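Local structure of adenosine deaminase 1 (Arthrobacter aurescens, 3RYS) at residues His263-Val277 / Leu300-Ser314. The protein probably catalyses the zinc-dependent hydrolytic deamination of adenine to hypoxanthine, releasing ammonium in purine salvage. Residues are numbered along the deposited sequence; the frame is centred on the assembly and turned at random.
Sequences HPLPEMLAIGLNVCV and LEFSVPEQATLAANS
Leu-310 inserts its two methyl groups between strand 275-277 and helix 265-270: CD1 meets CG2 of Val-277 at 3.6 Å, while CD2 lies against the carbonyl O of Val-275 and, 3.9 Å away, CD1 of Leu-269. This is the tightly packed part of the contact. The strand runs nearly perpendicular to helix 304-314, their axes 6.7 Å apart, close enough for CB of Cys-276 to rest on CB of Ser-314. A water joins the two backbones, donating weakly to Leu-310 O and accepting from Val-277 N at 2.8 Å.

The axes of helices 265-270 and 304-314 come within only 11.8 Å, and side chains bridge the distance. CG of Pro-266 wedges between Leu-300 CD1 and Phe-302 CE1, 3.7 Å from each, and CD2 of Leu-265 meets the same ring obliquely at CZ. Leu-269 enters as a knob among Glu-306, Thr-309, Leu-310 and Asn-313; with CG anti to the backbone N (chi1 -171°), its CD1 is carried toward Leu-310 CD2. Toward solvent the packing loosens: CG2 of exposed Thr-309 stays 4.0 Å from Leu-269 CD1, and partly exposed Glu-306 offers Leu-269 little more than its backbone O.

OD1 of Asn-274 lies 3.3 Å from CG of Asn-313, the amide planes 83° apart; Asn-274 ND2 donates a hydrogen bond to Gln-241 O. An alanine in place of Asn-313 would probably open a gap beside Asn-274 and the Val-275 carbonyl, where the amide now packs.

Within the TIM-barrel fold of the deaminase family, the contact seats an outer helix across a barrel strand that pairs with strand 244-246. No direct hydrogen bond between the segments is clear, consistent with burial of leucine, valine and phenylalanine side chains, rather than charge pairing, holding them together.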
loop_
_atom_site.group_PDB
_atom_site.type_symbol
_atom_site.label_atom_id
_atom_site.label_comp_id
_atom_site.label_asym_id
_atom_site.label_seq_id
_atom_site.Cartn_x
_atom_site.Cartn_y
_atom_site.Cartn_z
ATOM N N HIS A 263 19.245 1.496 1.566
ATOM C CA HIS A 263 18.027 2.100 1.029
ATOM C C HIS A 263 18.163 3.599 0.753
ATOM O O HIS A 263 18.717 4.334 1.568
ATOM C CB HIS A 263 16.834 1.838 1.940
ATOM C CG HIS A 263 15.520 1.918 1.232
ATOM N ND1 HIS A 263 14.928 3.117 0.894
ATOM C CD2 HIS A 263 14.689 0.948 0.782
ATOM C CE1 HIS A 263 13.788 2.881 0.271
ATOM N NE2 HIS A 263 13.619 1.573 0.190
ATOM N N PRO A 264 17.644 4.050 -0.401
ATOM C CA PRO A 264 17.735 5.440 -0.870
ATOM C C PRO A 264 16.886 6.416 -0.071
ATOM O O PRO A 264 17.050 7.617 -0.245
ATOM C CB PRO A 264 17.181 5.371 -2.298
ATOM C CG PRO A 264 17.168 3.920 -2.660
ATOM C CD PRO A 264 16.966 3.187 -1.383
ATOM N N LEU A 265 15.993 5.917 0.778
ATOM C CA LEU A 265 15.064 6.793 1.495
ATOM C C LEU A 265 15.708 8.042 2.115
ATOM O O LEU A 265 15.214 9.151 1.919
ATOM C CB LEU A 265 14.277 6.024 2.556
ATOM C CG LEU A 265 13.232 6.923 3.212
ATOM C CD1 LEU A 265 12.196 7.330 2.184
ATOM C CD2 LEU A 265 12.579 6.248 4.406
ATOM N N PRO A 266 16.807 7.868 2.871
ATOM C CA PRO A 266 17.449 9.039 3.481
ATOM C C PRO A 266 17.830 10.082 2.434
ATOM O O PRO A 266 17.537 11.261 2.608
ATOM C CB PRO A 266 18.717 8.454 4.117
ATOM C CG PRO A 266 18.422 7.014 4.316
ATOM C CD PRO A 266 17.506 6.612 3.201
ATOM N N GLU A 267 18.475 9.639 1.360
ATOM C CA GLU A 267 18.902 10.528 0.287
ATOM C C GLU A 267 17.706 11.183 -0.409
ATOM O O GLU A 267 17.757 12.363 -0.776
ATOM C CB GLU A 267 19.760 9.762 -0.728
ATOM C CG GLU A 267 20.266 10.611 -1.892
ATOM C CD GLU A 267 21.113 9.821 -2.890
ATOM O OE1 GLU A 267 21.180 8.577 -2.780
ATOM O OE2 GLU A 267 21.713 10.448 -3.790
ATOM N N MET A 268 16.634 10.409 -0.584
ATOM C CA MET A 268 15.417 10.893 -1.235
ATOM C C MET A 268 14.790 12.018 -0.422
ATOM O O MET A 268 14.323 13.023 -0.970
ATOM C CB MET A 268 14.403 9.756 -1.411
ATOM C CG MET A 268 14.851 8.649 -2.356
ATOM S SD MET A 268 13.740 7.224 -2.358
ATOM C CE MET A 268 12.454 7.769 -3.488
ATOM N N LEU A 269 14.777 11.833 0.894
ATOM C CA LEU A 269 14.267 12.844 1.803
ATOM C C LEU A 269 15.162 14.078 1.753
ATOM O O LEU A 269 14.680 15.199 1.587
ATOM C CB LEU A 269 14.195 12.289 3.222
ATOM C CG LEU A 269 13.490 13.148 4.270
ATOM C CD1 LEU A 269 12.033 13.375 3.894
ATOM C CD2 LEU A 269 13.597 12.494 5.639
ATOM N N ALA A 270 16.466 13.867 1.882
ATOM C CA ALA A 270 17.419 14.970 1.857
ATOM C C ALA A 270 17.307 15.835 0.600
ATOM O O ALA A 270 17.456 17.054 0.674
ATOM C CB ALA A 270 18.842 14.459 2.028
ATOM N N ILE A 271 17.048 15.216 -0.549
ATOM C CA ILE A 271 16.965 15.976 -1.796
ATOM C C ILE A 271 15.575 16.543 -2.082
ATOM O O ILE A 271 15.345 17.117 -3.147
ATOM C CB ILE A 271 17.437 15.168 -3.015
ATOM C CG1 ILE A 271 16.535 13.953 -3.228
ATOM C CG2 ILE A 271 18.903 14.773 -2.864
ATOM C CD1 ILE A 271 16.962 13.073 -4.390
ATOM N N GLY A 272 14.652 16.378 -1.138
ATOM C CA GLY A 272 13.363 17.041 -1.219
ATOM C C GLY A 272 12.234 16.272 -1.878
ATOM O O GLY A 272 11.142 16.814 -2.057
ATOM N N LEU A 273 12.480 15.018 -2.252
ATOM C CA LEU A 273 11.405 14.178 -2.765
ATOM C C LEU A 273 10.330 14.049 -1.693
ATOM O O LEU A 273 10.639 13.813 -0.525
ATOM C CB LEU A 273 11.924 12.793 -3.158
ATOM C CG LEU A 273 12.835 12.708 -4.382
ATOM C CD1 LEU A 273 13.334 11.288 -4.568
ATOM C CD2 LEU A 273 12.098 13.184 -5.620
ATOM N N ASN A 274 9.074 14.214 -2.089
ATOM C CA ASN A 274 7.958 14.151 -1.150
ATOM C C ASN A 274 7.614 12.715 -0.745
ATOM O O ASN A 274 6.548 12.198 -1.085
ATOM C CB ASN A 274 6.737 14.836 -1.754
ATOM C CG ASN A 274 5.563 14.869 -0.807
ATOM O OD1 ASN A 274 5.736 14.832 0.412
ATOM N ND2 ASN A 274 4.357 14.936 -1.361
ATOM N N VAL A 275 8.522 12.076 -0.016
ATOM C CA VAL A 275 8.389 10.659 0.303
ATOM C C VAL A 275 7.723 10.402 1.648
ATOM O O VAL A 275 7.772 11.235 2.556
ATOM C CB VAL A 275 9.760 9.960 0.314
ATOM C CG1 VAL A 275 10.292 9.793 -1.107
ATOM C CG2 VAL A 275 10.739 10.734 1.186
ATOM N N CYS A 276 7.101 9.233 1.763
ATOM C CA CYS A 276 6.553 8.773 3.030
ATOM C C CYS A 276 6.792 7.275 3.194
ATOM O O CYS A 276 7.137 6.585 2.233
ATOM C CB CYS A 276 5.062 9.103 3.139
ATOM S SG CYS A 276 3.999 8.274 1.932
ATOM N N VAL A 277 6.607 6.785 4.415
ATOM C CA VAL A 277 6.921 5.406 4.771
ATOM C C VAL A 277 5.662 4.545 4.840
ATOM O O VAL A 277 4.675 4.924 5.471
ATOM C CB VAL A 277 7.656 5.352 6.126
ATOM C CG1 VAL A 277 7.931 3.920 6.538
ATOM C CG2 VAL A 277 8.951 6.145 6.049
ATOM N N LEU A 300 19.137 3.185 9.833
ATOM C CA LEU A 300 19.513 4.359 9.047
ATOM C C LEU A 300 19.588 5.638 9.881
ATOM O O LEU A 300 19.767 6.733 9.340
ATOM C CB LEU A 300 18.562 4.543 7.862
ATOM C CG LEU A 300 18.743 3.540 6.718
ATOM C CD1 LEU A 300 17.622 3.645 5.695
ATOM C CD2 LEU A 300 20.096 3.741 6.056
ATOM N N GLU A 301 19.443 5.485 11.197
ATOM C CA GLU A 301 19.634 6.574 12.156
ATOM C C GLU A 301 18.737 7.786 11.924
ATOM O O GLU A 301 19.152 8.925 12.128
ATOM C CB GLU A 301 21.096 7.012 12.183
ATOM C CG GLU A 301 22.079 5.876 11.972
ATOM C CD GLU A 301 23.476 6.250 12.406
ATOM O OE1 GLU A 301 23.608 6.787 13.524
ATOM O OE2 GLU A 301 24.435 6.014 11.641
ATOM N N PHE A 302 17.505 7.532 11.504
ATOM C CA PHE A 302 16.518 8.587 11.360
ATOM C C PHE A 302 16.227 9.250 12.700
ATOM O O PHE A 302 15.978 8.572 13.697
ATOM C CB PHE A 302 15.232 8.024 10.762
ATOM C CG PHE A 302 15.262 7.930 9.272
ATOM C CD1 PHE A 302 16.194 7.132 8.635
ATOM C CD2 PHE A 302 14.369 8.652 8.503
ATOM C CE1 PHE A 302 16.231 7.052 7.257
ATOM C CE2 PHE A 302 14.402 8.576 7.126
ATOM C CZ PHE A 302 15.332 7.775 6.504
ATOM N N SER A 303 16.259 10.579 12.716
ATOM C CA SER A 303 15.967 11.348 13.918
ATOM C C SER A 303 14.466 11.552 14.099
ATOM O O SER A 303 13.679 11.298 13.187
ATOM C CB SER A 303 16.640 12.714 13.837
ATOM O OG SER A 303 15.977 13.538 12.892
ATOM N N VAL A 304 14.076 12.024 15.279
ATOM C CA VAL A 304 12.679 12.339 15.554
ATOM C C VAL A 304 12.119 13.357 14.552
ATOM O O VAL A 304 11.059 13.130 13.962
ATOM C CB VAL A 304 12.477 12.844 17.007
ATOM C CG1 VAL A 304 11.120 13.510 17.160
ATOM C CG2 VAL A 304 12.634 11.703 17.998
ATOM N N PRO A 305 12.826 14.484 14.360
ATOM C CA PRO A 305 12.386 15.485 13.382
ATOM C C PRO A 305 12.312 14.908 11.971
ATOM O O PRO A 305 11.447 15.298 11.188
ATOM C CB PRO A 305 13.483 16.549 13.451
ATOM C CG PRO A 305 14.079 16.394 14.807
ATOM C CD PRO A 305 14.013 14.931 15.111
ATOM N N GLU A 306 13.214 13.990 11.643
ATOM C CA GLU A 306 13.178 13.363 10.328
ATOM C C GLU A 306 11.940 12.471 10.203
ATOM O O GLU A 306 11.179 12.590 9.237
ATOM C CB GLU A 306 14.473 12.590 10.057
ATOM C CG GLU A 306 15.684 13.502 9.817
ATOM C CD GLU A 306 17.013 12.753 9.794
ATOM O OE1 GLU A 306 17.071 11.615 10.306
ATOM O OE2 GLU A 306 18.004 13.305 9.266
ATOM N N GLN A 307 11.740 11.596 11.190
ATOM C CA GLN A 307 10.541 10.765 11.280
ATOM C C GLN A 307 9.267 11.600 11.173
ATOM O O GLN A 307 8.318 11.226 10.479
ATOM C CB GLN A 307 10.520 9.995 12.600
ATOM C CG GLN A 307 11.115 8.599 12.549
ATOM C CD GLN A 307 11.137 7.936 13.921
ATOM O OE1 GLN A 307 11.853 8.376 14.822
ATOM N NE2 GLN A 307 10.351 6.873 14.084
ATOM N N ALA A 308 9.246 12.728 11.873
ATOM C CA ALA A 308 8.089 13.614 11.845
ATOM C C ALA A 308 7.826 14.137 10.436
ATOM O O ALA A 308 6.685 14.189 9.985
ATOM C CB ALA A 308 8.284 14.768 12.806
ATOM N N THR A 309 8.892 14.532 9.750
ATOM C CA THR A 309 8.771 15.011 8.383
ATOM C C THR A 309 8.100 13.947 7.515
ATOM O O THR A 309 7.178 14.251 6.753
ATOM C CB THR A 309 10.145 15.403 7.797
ATOM O OG1 THR A 309 10.692 16.492 8.550
ATOM C CG2 THR A 309 10.008 15.825 6.338
ATOM N N LEU A 310 8.557 12.703 7.647
ATOM C CA LEU A 310 7.980 11.575 6.916
ATOM C C LEU A 310 6.495 11.414 7.228
ATOM O O LEU A 310 5.678 11.201 6.329
ATOM C CB LEU A 310 8.719 10.283 7.263
ATOM C CG LEU A 310 10.168 10.205 6.788
ATOM C CD1 LEU A 310 10.844 8.958 7.330
ATOM C CD2 LEU A 310 10.234 10.241 5.268
ATOM N N ALA A 311 6.163 11.512 8.512
ATOM C CA ALA A 311 4.784 11.433 8.975
ATOM C C ALA A 311 3.914 12.514 8.338
ATOM O O ALA A 311 2.841 12.224 7.802
ATOM C CB ALA A 311 4.733 11.548 10.493
ATOM N N ALA A 312 4.377 13.759 8.405
ATOM C CA ALA A 312 3.598 14.884 7.896
ATOM C C ALA A 312 3.437 14.816 6.378
ATOM O O ALA A 312 2.403 15.212 5.842
ATOM C CB ALA A 312 4.214 16.211 8.327
ATOM N N ASN A 313 4.459 14.318 5.690
ATOM C CA ASN A 313 4.339 14.059 4.264
ATOM C C ASN A 313 3.146 13.148 3.999
ATOM O O ASN A 313 2.270 13.469 3.199
ATOM C CB ASN A 313 5.609 13.406 3.716
ATOM C CG ASN A 313 6.748 14.390 3.545
ATOM O OD1 ASN A 313 7.856 14.011 3.160
ATOM N ND2 ASN A 313 6.483 15.661 3.826
ATOM N N SER A 314 3.116 12.011 4.686
ATOM C CA SER A 314 2.065 11.026 4.484
ATOM C C SER A 314 0.676 11.632 4.687
ATOM O O SER A 314 -0.298 11.198 4.065
ATOM C CB SER A 314 2.255 9.836 5.423
ATOM O OG SER A 314 1.655 10.091 6.680
HETATM O O HOH W 1 5.563 8.255 6.523
#